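Protease (Helicobacter pylori, PDB 5EUF) cleaves the cytoplasmic domain of the human junctional adhesion molecule A as a zinc-dependent M16-family peptidase, weakening the gastric epithelial barrier. Local coordinates at the interface of chains A and B. Sequence-based numbering; all coordinates share one arbitrary frame. Chains: chain A/B, Protease.

The interface of chains A and B. Residues chain A 46, 152, 156-157, 161, 167; chain B 46, 149, 152, 156-157, 161-162, 167.
The backbone carbonyl oxygen of B:Val156 is gripped by one hydrogen bond and one selenium contact among the groups described here: it accepts the N-H of A:His161 NE2 across the interface at 2.8 Å, and the selenium of A:Met46 rests near it at 3.5 Å. The N-H lies in the carbonyl plane and points at a lone pair, nearly straight (166° at H). With CG anti to its backbone N (chi1 -177°), A:His161 projects its imidazole tip across the boundary, a ring N-H at the end of the side chain that suits a donor to a backbone carbonyl. The two-fold axis repeats the bond from B:His161 NE2 to A:Val156 O at 2.9 Å. The two NE2 atoms, of A:His161 and B:His161, are 4.4 Å apart, so double protonation of both rings would probably be disfavoured.

Branched valine adds a short apolar surface beside its carbonyl: the side chains of B:Val156 and A:Asn152 cross at about a right angle, CG1 touching the amide nitrogen ND2. Farther out, A:Phe167 and B:Tyr157 reach tip to tip and stack with planes 18° apart, as flat aromatic rings can offer faces to each other across the boundary; B:Tyr157 CD1 sits over the centre of the phenylalanine ring, and the pair recurs with the chains exchanged. The unbranched chain of methionine, present as selenomethionine, bends at chi3 near the middle, where the CE methyls of A:Met46 and B:Met46 meet. Whether this pairing forms in solution, the structure alone does not show. A water bridges the helix 142-154 of each chain, 2.9 Å from A:Asn152 O and 2.9 Å from B:Asn152 O.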
HETATM    1  N   MSE A  46       0.277   3.320   5.912  1.00 20.20           N
HETATM    2  CA  MSE A  46       0.376   1.863   5.957  1.00 22.07           C
HETATM    3  C   MSE A  46       1.571   1.431   6.800  1.00 24.20           C
HETATM    4  O   MSE A  46       2.701   1.861   6.570  1.00 24.45           O
HETATM    5  CB  MSE A  46       0.470   1.276   4.548  1.00 15.57           C
HETATM    6  CG  MSE A  46       0.244  -0.230   4.501  1.00 15.82           C
HETATM    7 SE   MSE A  46      -0.065  -0.922   2.703  0.65 42.03          SE
HETATM    8  CE  MSE A  46       1.689  -0.540   1.931  1.00 32.56           C
ATOM      9  N   ASN A 152      -8.486  -2.831  -0.846  1.00 22.21           N
ATOM     10  CA  ASN A 152      -7.113  -3.234  -1.130  1.00 26.12           C
ATOM     11  C   ASN A 152      -6.843  -3.231  -2.630  1.00 26.55           C
ATOM     12  O   ASN A 152      -5.732  -2.947  -3.076  1.00 29.91           O
ATOM     13  CB  ASN A 152      -6.821  -4.626  -0.563  1.00 18.65           C
ATOM     14  CG  ASN A 152      -6.628  -4.622   0.937  1.00 27.34           C
ATOM     15  OD1 ASN A 152      -6.900  -3.629   1.608  1.00 28.77           O
ATOM     16  ND2 ASN A 152      -6.158  -5.744   1.474  1.00 33.60           N
ATOM     17  N   VAL A 156      -4.544   1.775  -4.708  1.00 38.23           N
ATOM     18  CA  VAL A 156      -3.178   1.272  -4.662  1.00 31.03           C
ATOM     19  C   VAL A 156      -2.280   2.138  -3.781  1.00 36.92           C
ATOM     20  O   VAL A 156      -1.395   1.634  -3.086  1.00 33.52           O
ATOM     21  CB  VAL A 156      -2.588   1.194  -6.082  1.00 20.52           C
ATOM     22  CG1 VAL A 156      -1.105   0.867  -6.034  1.00 16.11           C
ATOM     23  CG2 VAL A 156      -3.346   0.163  -6.905  1.00 23.82           C
ATOM     24  N   TYR A 157      -2.531   3.442  -3.790  1.00 29.45           N
ATOM     25  CA  TYR A 157      -1.615   4.391  -3.181  1.00 25.62           C
ATOM     26  C   TYR A 157      -2.290   5.233  -2.097  1.00 26.90           C
ATOM     27  O   TYR A 157      -1.732   5.426  -1.015  1.00 31.08           O
ATOM     28  CB  TYR A 157      -1.017   5.279  -4.277  1.00 17.89           C
ATOM     29  CG  TYR A 157      -0.064   6.341  -3.795  1.00 30.46           C
ATOM     30  CD1 TYR A 157       0.881   6.064  -2.816  1.00 26.97           C
ATOM     31  CD2 TYR A 157      -0.093   7.618  -4.338  1.00 40.49           C
ATOM     32  CE1 TYR A 157       1.756   7.037  -2.378  1.00 23.07           C
ATOM     33  CE2 TYR A 157       0.781   8.596  -3.912  1.00 31.00           C
ATOM     34  CZ  TYR A 157       1.702   8.301  -2.931  1.00 25.14           C
ATOM     35  OH  TYR A 157       2.573   9.274  -2.504  1.00 46.16           O
ATOM     36  N   HIS A 161      -6.668   2.555   0.544  1.00 26.96           N
ATOM     37  CA  HIS A 161      -6.125   1.227   0.303  1.00 25.63           C
ATOM     38  C   HIS A 161      -6.553   0.266   1.409  1.00 28.34           C
ATOM     39  O   HIS A 161      -6.557  -0.948   1.219  1.00 25.17           O
ATOM     40  CB  HIS A 161      -4.597   1.293   0.208  1.00 27.40           C
ATOM     41  CG  HIS A 161      -3.945  -0.020  -0.104  1.00 34.33           C
ATOM     42  ND1 HIS A 161      -4.222  -0.737  -1.248  1.00 40.38           N
ATOM     43  CD2 HIS A 161      -3.017  -0.737   0.574  1.00 28.92           C
ATOM     44  CE1 HIS A 161      -3.498  -1.842  -1.259  1.00 38.05           C
ATOM     45  NE2 HIS A 161      -2.759  -1.867  -0.165  1.00 34.84           N
ATOM     46  N   PHE A 167      -4.693  -3.024   8.913  1.00 23.98           N
ATOM     47  CA  PHE A 167      -4.106  -4.357   8.812  1.00 31.55           C
ATOM     48  C   PHE A 167      -3.818  -4.945  10.193  1.00 34.84           C
ATOM     49  O   PHE A 167      -3.530  -4.213  11.138  1.00 42.57           O
ATOM     50  CB  PHE A 167      -2.826  -4.313   7.979  1.00 27.80           C
ATOM     51  CG  PHE A 167      -3.054  -3.936   6.542  1.00 32.01           C
ATOM     52  CD1 PHE A 167      -2.949  -2.619   6.131  1.00 25.73           C
ATOM     53  CD2 PHE A 167      -3.379  -4.902   5.603  1.00 36.29           C
ATOM     54  CE1 PHE A 167      -3.163  -2.270   4.810  1.00 20.53           C
ATOM     55  CE2 PHE A 167      -3.593  -4.559   4.281  1.00 31.13           C
ATOM     56  CZ  PHE A 167      -3.483  -3.242   3.885  1.00 23.90           C
TER
HETATM   57  N   MSE B  46       5.080   3.324   2.625  1.00 25.67           N
HETATM   58  CA  MSE B  46       4.319   4.054   1.615  1.00 25.35           C
HETATM   59  C   MSE B  46       3.961   5.456   2.103  1.00 24.48           C
HETATM   60  O   MSE B  46       3.400   5.631   3.184  1.00 25.28           O
HETATM   61  CB  MSE B  46       3.056   3.290   1.223  1.00 15.73           C
HETATM   62  CG  MSE B  46       2.426   3.795  -0.066  1.00 16.31           C
HETATM   63 SE   MSE B  46       1.073   2.594  -0.797  0.52 25.99          SE
HETATM   64  CE  MSE B  46      -0.192   2.636   0.683  1.00 63.18           C
ATOM     65  N   ARG B 149       3.387  -1.563 -11.795  1.00 20.53           N
ATOM     66  CA  ARG B 149       1.982  -1.911 -11.601  1.00 22.79           C
ATOM     67  C   ARG B 149       1.798  -3.378 -11.210  1.00 24.58           C
ATOM     68  O   ARG B 149       0.796  -3.735 -10.588  1.00 22.98           O
ATOM     69  CB  ARG B 149       1.172  -1.606 -12.866  1.00 17.23           C
ATOM     70  CG  ARG B 149       1.053  -0.123 -13.203  1.00 18.07           C
ATOM     71  CD  ARG B 149       0.202   0.639 -12.191  1.00 24.04           C
ATOM     72  NE  ARG B 149      -1.195   0.206 -12.191  1.00 37.93           N
ATOM     73  CZ  ARG B 149      -1.732  -0.591 -11.270  1.00 43.72           C
ATOM     74  NH1 ARG B 149      -0.994  -1.043 -10.267  1.00 39.76           N
ATOM     75  NH2 ARG B 149      -3.011  -0.933 -11.350  1.00 45.54           N
ATOM     76  N   ASN B 152       2.414  -3.634  -7.419  1.00 15.59           N
ATOM     77  CA  ASN B 152       1.250  -3.024  -6.780  1.00 25.10           C
ATOM     78  C   ASN B 152       0.120  -4.035  -6.617  1.00 28.73           C
ATOM     79  O   ASN B 152      -0.627  -3.999  -5.637  1.00 15.20           O
ATOM     80  CB  ASN B 152       0.742  -1.825  -7.587  1.00 26.80           C
ATOM     81  CG  ASN B 152       1.721  -0.672  -7.605  1.00 32.29           C
ATOM     82  OD1 ASN B 152       1.685   0.170  -8.504  1.00 26.37           O
ATOM     83  ND2 ASN B 152       2.601  -0.625  -6.611  1.00 30.76           N
ATOM     84  N   VAL B 156       0.146  -6.433  -1.400  1.00 24.88           N
ATOM     85  CA  VAL B 156      -0.844  -5.482  -0.914  1.00 22.66           C
ATOM     86  C   VAL B 156      -0.351  -4.763   0.338  1.00 16.54           C
ATOM     87  O   VAL B 156      -0.629  -3.583   0.547  1.00 25.20           O
ATOM     88  CB  VAL B 156      -2.179  -6.191  -0.609  1.00 20.45           C
ATOM     89  CG1 VAL B 156      -3.200  -5.215  -0.054  1.00 21.03           C
ATOM     90  CG2 VAL B 156      -2.712  -6.867  -1.863  1.00 18.01           C
ATOM     91  N   TYR B 157       0.411  -5.480   1.154  1.00 17.44           N
ATOM     92  CA  TYR B 157       0.768  -4.993   2.474  1.00 20.58           C
ATOM     93  C   TYR B 157       2.277  -4.847   2.640  1.00 20.51           C
ATOM     94  O   TYR B 157       2.764  -3.813   3.101  1.00 25.68           O
ATOM     95  CB  TYR B 157       0.195  -5.938   3.532  1.00 24.11           C
ATOM     96  CG  TYR B 157       0.439  -5.511   4.955  1.00 21.92           C
ATOM     97  CD1 TYR B 157       0.280  -4.186   5.340  1.00 20.79           C
ATOM     98  CD2 TYR B 157       0.809  -6.435   5.921  1.00 17.31           C
ATOM     99  CE1 TYR B 157       0.498  -3.793   6.643  1.00 18.15           C
ATOM    100  CE2 TYR B 157       1.022  -6.054   7.226  1.00 19.87           C
ATOM    101  CZ  TYR B 157       0.868  -4.732   7.583  1.00 21.87           C
ATOM    102  OH  TYR B 157       1.088  -4.349   8.885  1.00 34.72           O
ATOM    103  N   HIS B 161       5.143  -4.023  -2.291  1.00 23.89           N
ATOM    104  CA  HIS B 161       4.006  -3.398  -2.955  1.00 22.82           C
ATOM    105  C   HIS B 161       4.471  -2.393  -4.007  1.00 17.69           C
ATOM    106  O   HIS B 161       3.754  -2.100  -4.963  1.00 13.99           O
ATOM    107  CB  HIS B 161       3.113  -2.709  -1.919  1.00 22.12           C
ATOM    108  CG  HIS B 161       1.869  -2.104  -2.489  1.00 31.40           C
ATOM    109  ND1 HIS B 161       0.849  -2.861  -3.026  1.00 34.40           N
ATOM    110  CD2 HIS B 161       1.470  -0.814  -2.589  1.00 25.93           C
ATOM    111  CE1 HIS B 161      -0.120  -2.062  -3.438  1.00 35.96           C
ATOM    112  NE2 HIS B 161       0.232  -0.815  -3.185  1.00 21.95           N
ATOM    113  N   TRP B 162       5.677  -1.869  -3.819  1.00 29.10           N
ATOM    114  CA  TRP B 162       6.268  -0.936  -4.770  1.00 26.02           C
ATOM    115  C   TRP B 162       7.723  -1.291  -5.072  1.00 28.09           C
ATOM    116  O   TRP B 162       8.428  -1.861  -4.236  1.00 29.91           O
ATOM    117  CB  TRP B 162       6.175   0.499  -4.242  1.00 22.87           C
ATOM    118  CG  TRP B 162       6.921   0.727  -2.955  1.00 24.62           C
ATOM    119  CD1 TRP B 162       8.222   1.115  -2.820  1.00 18.02           C
ATOM    120  CD2 TRP B 162       6.407   0.581  -1.625  1.00 25.85           C
ATOM    121  NE1 TRP B 162       8.552   1.218  -1.491  1.00 14.68           N
ATOM    122  CE2 TRP B 162       7.456   0.895  -0.736  1.00 24.01           C
ATOM    123  CE3 TRP B 162       5.165   0.213  -1.099  1.00 14.53           C
ATOM    124  CZ2 TRP B 162       7.299   0.856   0.648  1.00 28.33           C
ATOM    125  CZ3 TRP B 162       5.010   0.175   0.274  1.00 20.94           C
ATOM    126  CH2 TRP B 162       6.072   0.495   1.133  1.00 32.15           C
ATOM    127  N   PHE B 167       6.692   5.883  -5.349  1.00 21.44           N
ATOM    128  CA  PHE B 167       5.583   6.620  -5.945  1.00 27.84           C
ATOM    129  C   PHE B 167       5.976   8.070  -6.203  1.00 35.18           C
ATOM    130  O   PHE B 167       6.757   8.648  -5.448  1.00 44.37           O
ATOM    131  CB  PHE B 167       4.351   6.552  -5.041  1.00 20.34           C
ATOM    132  CG  PHE B 167       3.766   5.178  -4.930  1.00 17.42           C
ATOM    133  CD1 PHE B 167       2.893   4.706  -5.896  1.00 24.61           C
ATOM    134  CD2 PHE B 167       4.097   4.351  -3.870  1.00 19.85           C
ATOM    135  CE1 PHE B 167       2.354   3.436  -5.804  1.00 27.53           C
ATOM    136  CE2 PHE B 167       3.562   3.080  -3.772  1.00 19.29           C
ATOM    137  CZ  PHE B 167       2.688   2.622  -4.741  1.00 27.13           C
TER
HETATM  138  O   HOH W   1      -3.075  -3.487  -4.131  1.00 33.27           O